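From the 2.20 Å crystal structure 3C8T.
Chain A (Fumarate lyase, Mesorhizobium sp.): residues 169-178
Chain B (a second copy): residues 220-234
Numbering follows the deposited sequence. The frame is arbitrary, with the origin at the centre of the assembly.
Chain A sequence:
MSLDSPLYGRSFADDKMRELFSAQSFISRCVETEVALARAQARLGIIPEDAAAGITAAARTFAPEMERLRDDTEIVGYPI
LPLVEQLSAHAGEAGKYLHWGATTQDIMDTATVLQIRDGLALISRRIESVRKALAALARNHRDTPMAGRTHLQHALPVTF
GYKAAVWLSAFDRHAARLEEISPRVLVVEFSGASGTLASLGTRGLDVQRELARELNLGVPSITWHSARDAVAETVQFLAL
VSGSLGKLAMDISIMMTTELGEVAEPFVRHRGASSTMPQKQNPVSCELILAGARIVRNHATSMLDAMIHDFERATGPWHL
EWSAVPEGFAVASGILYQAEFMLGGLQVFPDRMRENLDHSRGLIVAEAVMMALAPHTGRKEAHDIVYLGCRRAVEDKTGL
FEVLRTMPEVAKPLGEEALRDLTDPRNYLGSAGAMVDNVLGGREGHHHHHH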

# COMPACT_ATOMS: atom_id res chain seq x y z
N SER A 169 11.67 -5.60 -24.06
CA SER A 169 11.00 -4.41 -24.54
C SER A 169 10.64 -3.42 -23.44
O SER A 169 10.75 -2.20 -23.64
N ALA A 170 10.22 -3.96 -22.31
CA ALA A 170 10.00 -3.22 -21.06
C ALA A 170 11.24 -2.45 -20.58
O ALA A 170 11.13 -1.30 -20.13
N PHE A 171 12.39 -3.12 -20.63
CA PHE A 171 13.67 -2.54 -20.15
C PHE A 171 14.23 -1.50 -21.10
O PHE A 171 14.84 -0.52 -20.66
N ASP A 172 13.98 -1.69 -22.39
CA ASP A 172 14.19 -0.63 -23.37
C ASP A 172 13.38 0.58 -22.99
O ASP A 172 13.89 1.69 -23.07
N ARG A 173 12.11 0.41 -22.58
CA ARG A 173 11.33 1.59 -22.17
C ARG A 173 11.80 2.19 -20.85
O ARG A 173 11.65 3.39 -20.66
N HIS A 174 12.37 1.38 -19.96
CA HIS A 174 12.75 1.89 -18.63
C HIS A 174 13.99 2.74 -18.81
O HIS A 174 14.13 3.78 -18.13
N ALA A 175 14.90 2.29 -19.69
CA ALA A 175 16.09 3.09 -20.07
C ALA A 175 15.73 4.48 -20.54
O ALA A 175 16.40 5.44 -20.14
N ALA A 176 14.68 4.58 -21.36
CA ALA A 176 14.18 5.87 -21.82
C ALA A 176 13.64 6.72 -20.66
O ALA A 176 13.94 7.91 -20.57
N ARG A 177 12.85 6.10 -19.77
CA ARG A 177 12.28 6.81 -18.59
C ARG A 177 13.38 7.42 -17.70
O ARG A 177 13.28 8.58 -17.27
N LEU A 178 14.44 6.64 -17.44
CA LEU A 178 15.57 7.10 -16.61
C LEU A 178 16.15 8.44 -17.09
O LEU A 178 16.40 9.37 -16.29
N PRO B 220 3.62 -0.68 -31.01
CA PRO B 220 4.49 -1.16 -29.93
C PRO B 220 5.74 -1.83 -30.49
O PRO B 220 5.74 -2.32 -31.65
N SER B 221 6.81 -1.87 -29.70
CA SER B 221 8.01 -2.60 -30.12
C SER B 221 7.70 -4.12 -30.29
O SER B 221 8.23 -4.78 -31.19
N ILE B 222 6.83 -4.62 -29.41
CA ILE B 222 6.38 -6.01 -29.38
C ILE B 222 5.10 -6.08 -28.50
O ILE B 222 4.82 -5.17 -27.67
N THR B 223 4.35 -7.16 -28.70
CA THR B 223 3.21 -7.56 -27.89
C THR B 223 3.35 -7.13 -26.43
O THR B 223 4.41 -7.34 -25.78
N TRP B 224 2.31 -6.49 -25.91
CA TRP B 224 2.36 -6.06 -24.52
C TRP B 224 1.20 -6.65 -23.69
O TRP B 224 0.80 -6.07 -22.70
N HIS B 225 0.66 -7.80 -24.12
CA HIS B 225 -0.37 -8.51 -23.37
C HIS B 225 0.12 -8.69 -21.92
O HIS B 225 -0.67 -8.58 -20.98
N SER B 226 1.42 -8.94 -21.75
CA SER B 226 2.00 -9.21 -20.42
C SER B 226 3.14 -8.27 -20.00
O SER B 226 3.78 -8.50 -18.98
N ALA B 227 3.37 -7.21 -20.77
CA ALA B 227 4.35 -6.13 -20.46
C ALA B 227 3.57 -4.83 -20.22
O ALA B 227 3.32 -4.03 -21.15
N ARG B 228 3.20 -4.60 -18.96
CA ARG B 228 2.15 -3.61 -18.61
C ARG B 228 2.69 -2.28 -18.08
O ARG B 228 1.95 -1.52 -17.44
N ASP B 229 3.98 -2.02 -18.31
CA ASP B 229 4.66 -0.88 -17.71
C ASP B 229 4.16 0.48 -18.19
O ASP B 229 4.18 1.45 -17.44
N ALA B 230 3.73 0.57 -19.45
CA ALA B 230 3.26 1.85 -19.94
C ALA B 230 1.90 2.19 -19.35
O ALA B 230 1.60 3.37 -19.13
N VAL B 231 1.10 1.16 -19.07
CA VAL B 231 -0.17 1.40 -18.38
C VAL B 231 0.04 1.71 -16.88
O VAL B 231 -0.57 2.63 -16.34
N ALA B 232 0.86 0.91 -16.21
CA ALA B 232 1.25 1.20 -14.83
C ALA B 232 1.81 2.62 -14.62
O ALA B 232 1.41 3.30 -13.66
N GLU B 233 2.67 3.10 -15.55
CA GLU B 233 3.28 4.42 -15.38
C GLU B 233 2.25 5.51 -15.51
O GLU B 233 2.38 6.56 -14.87
N THR B 234 1.20 5.25 -16.27
CA THR B 234 0.13 6.24 -16.41
C THR B 234 -0.61 6.44 -15.10
O THR B 234 -0.89 7.58 -14.70

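The two stretches pack through charged side chains, with smaller contacts around them. The chain A stretch is helical throughout. The chain B stretch is loop or turn up to Arg B228, which takes the N-cap position, and helix from Asp B229 onward. The helix axes come within 11.3 Å at an angle of 38°. That separation leaves room for long side chains to reach across, and 447 Å² of surface is buried in total.

Salt bridges dominate. Arg A173, Arg A177, Asp B229 and Glu B233 all direct CA-to-CB toward the other stretch. Asp B229 (chi1 p) sits as a knob among Ala A170, Arg A173, His A174 and Arg A177. Arg A173 has chi1 m, chi2 t and chi3 m. It meets the carboxylate with two nitrogens. Arg A173 NE donates to Asp B229 OD2 at 2.7 Å, and Arg A173 NH2 to Asp B229 OD1 at 2.8 Å. Both bonds are nearly straight, and OD2 lies at the edge of the guanidinium, near its plane. This is the paired geometry expected of arginine with a carboxylate.

Arg A177 is more extended, with chi1 m and chi2 and chi3 both t. It bridges two acids. Arg A177 NE donates to Glu B233 OE2 at 3.0 Å, and Arg A177 NH2 to Glu B233 OE1 at 2.7 Å. On Asp B229, OD2 accepts from Arg A177 NH1 at 3.0 Å and from Arg A177 NH2 at 2.9 Å. These last two bonds are more bent, at 140° and 145°. With Arg A173 NE, three nitrogens donate to Asp B229 OD2. Asp B229 OD2 thus ties both arginines to one point. Glu B233 reaches its partner with chi1 p and chi2 t. Glu B233 lies one helical turn after Asp B229, and Glu B233 N donates to Asp B229 O at 2.9 Å.

Van der Waals contacts surround the charges. Ala A170 CB lies 3.7 Å from Asp B229 OD1. His A174 (chi1 m) starts out sideways, but its ring end comes nearer, and His A174 CE1 is 3.9 Å from Asp B229 CB. Ala B227 points toward chain A and places its CB 3.7 Å from Arg A173 NH2, at the guanidinium edge. Ser A169 OG touches Ile B222 CG2 at 3.4 Å; Ile B222 has chi1 t. Ser A169 CB is 3.5 Å from Ser B221 OG. Both serines point toward the opposing stretch with chi1 p.

Three waters link the stretches near these serines. Water 1 donates to Ser A169 OG at 2.5 Å and to Ile B222 O at 3.1 Å, and accepts from Arg A173 NH2 at 3.2 Å. Water 2 donates to Ser A169 O at 2.7 Å and is hydrogen-bonded to Ser B221 OG at 2.7 Å. Water 3 accepts from Arg A173 NH1 at 3.0 Å and from Ser B221 N at 3.1 Å.

Other side chains turn elsewhere. Phe A171, Thr B223, Arg B228 and Val B231 point away. Arg B228 NH1 instead donates to Trp B224 O at 2.8 Å, within its own stretch.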

# COMPACT_ATOMS: atom_id res chain seq x y z
CB SER A 169 9.75 -4.77 -25.35
OG SER A 169 8.73 -5.23 -24.49
CB ALA A 170 9.52 -4.22 -19.92
CB PHE A 171 14.67 -3.63 -19.80
CG PHE A 171 14.31 -4.35 -18.56
CD1 PHE A 171 14.57 -3.77 -17.31
CD2 PHE A 171 13.57 -5.54 -18.62
CE1 PHE A 171 14.17 -4.42 -16.14
CE2 PHE A 171 13.15 -6.17 -17.47
CZ PHE A 171 13.46 -5.62 -16.22
CB ASP A 172 13.79 -1.09 -24.77
CG ASP A 172 14.72 -2.19 -25.33
OD1 ASP A 172 15.89 -2.27 -24.90
OD2 ASP A 172 14.29 -2.95 -26.22
CB ARG A 173 9.81 1.35 -22.14
CG ARG A 173 9.16 1.19 -23.51
CD ARG A 173 7.64 0.87 -23.39
NE ARG A 173 7.33 -0.40 -22.73
CZ ARG A 173 7.00 -1.54 -23.34
NH1 ARG A 173 6.96 -1.62 -24.69
NH2 ARG A 173 6.70 -2.63 -22.62
CB HIS A 174 13.03 0.78 -17.58
CG HIS A 174 11.83 -0.05 -17.19
ND1 HIS A 174 10.61 0.50 -16.85
CD2 HIS A 174 11.69 -1.39 -17.03
CE1 HIS A 174 9.76 -0.46 -16.54
NE2 HIS A 174 10.39 -1.62 -16.64
CB ALA A 175 16.93 2.39 -21.11
CB ALA A 176 13.13 5.70 -22.93
CB ARG A 177 11.39 5.85 -17.75
CG ARG A 177 10.13 5.36 -18.46
CD ARG A 177 9.36 4.32 -17.64
NE ARG A 177 8.17 3.93 -18.40
CZ ARG A 177 7.98 2.74 -18.96
NH1 ARG A 177 8.86 1.76 -18.79
NH2 ARG A 177 6.89 2.53 -19.68
CB LEU A 178 16.66 6.00 -16.55
CG LEU A 178 17.83 6.23 -15.54
CD1 LEU A 178 18.43 4.92 -15.02
CD2 LEU A 178 18.93 7.11 -16.11
CB PRO B 220 3.62 -2.23 -29.26
CG PRO B 220 2.75 -2.77 -30.36
CD PRO B 220 2.38 -1.47 -31.09
CB SER B 221 9.11 -2.41 -29.10
OG SER B 221 8.59 -2.52 -27.80
CB ILE B 222 7.52 -6.99 -28.88
CG1 ILE B 222 7.19 -8.48 -29.13
CG2 ILE B 222 7.88 -6.71 -27.39
CD1 ILE B 222 8.43 -9.40 -29.04
CB THR B 223 3.07 -9.10 -27.96
OG1 THR B 223 3.08 -9.50 -29.33
CG2 THR B 223 1.77 -9.60 -27.25
CB TRP B 224 2.50 -4.52 -24.41
CG TRP B 224 1.50 -3.72 -25.20
CD1 TRP B 224 1.54 -3.42 -26.53
CD2 TRP B 224 0.29 -3.09 -24.68
NE1 TRP B 224 0.45 -2.64 -26.88
CE2 TRP B 224 -0.32 -2.41 -25.76
CE3 TRP B 224 -0.30 -3.01 -23.41
CZ2 TRP B 224 -1.50 -1.69 -25.61
CZ3 TRP B 224 -1.49 -2.27 -23.26
CH2 TRP B 224 -2.07 -1.63 -24.34
CB HIS B 225 -0.64 -9.89 -23.97
CG HIS B 225 -1.38 -9.87 -25.28
ND1 HIS B 225 -1.23 -10.87 -26.23
CD2 HIS B 225 -2.26 -8.99 -25.80
CE1 HIS B 225 -1.99 -10.59 -27.28
NE2 HIS B 225 -2.64 -9.47 -27.03
CB SER B 226 2.45 -10.66 -20.34
OG SER B 226 3.58 -10.85 -21.17
CB ALA B 227 5.37 -5.96 -21.64
CB ARG B 228 1.19 -4.24 -17.54
CG ARG B 228 0.63 -5.65 -17.92
CD ARG B 228 -0.03 -5.66 -19.31
NE ARG B 228 -1.34 -5.00 -19.35
CZ ARG B 228 -2.12 -4.91 -20.43
NH1 ARG B 228 -1.70 -5.41 -21.61
NH2 ARG B 228 -3.33 -4.33 -20.32
CB ASP B 229 6.18 -0.99 -17.90
CG ASP B 229 6.58 -1.24 -19.37
OD1 ASP B 229 6.32 -2.35 -19.90
OD2 ASP B 229 7.13 -0.33 -20.01
CB ALA B 230 3.22 1.88 -21.44
CB VAL B 231 -1.17 0.21 -18.52
CG1 VAL B 231 -2.50 0.54 -17.77
CG2 VAL B 231 -1.40 -0.15 -20.04
CB ALA B 232 2.23 0.15 -14.31
CB GLU B 233 4.47 4.68 -16.31
CG GLU B 233 4.11 5.05 -17.70
CD GLU B 233 5.34 5.35 -18.55
OE1 GLU B 233 5.44 4.81 -19.70
OE2 GLU B 233 6.20 6.12 -18.05
CB THR B 234 -0.85 5.83 -17.52
OG1 THR B 234 -0.10 5.73 -18.72
CG2 THR B 234 -1.94 6.90 -17.72
O HOH W 1 6.29 -4.77 -25.00
O HOH W 2 10.32 -1.27 -26.11
O HOH W 3 6.55 -0.04 -27.24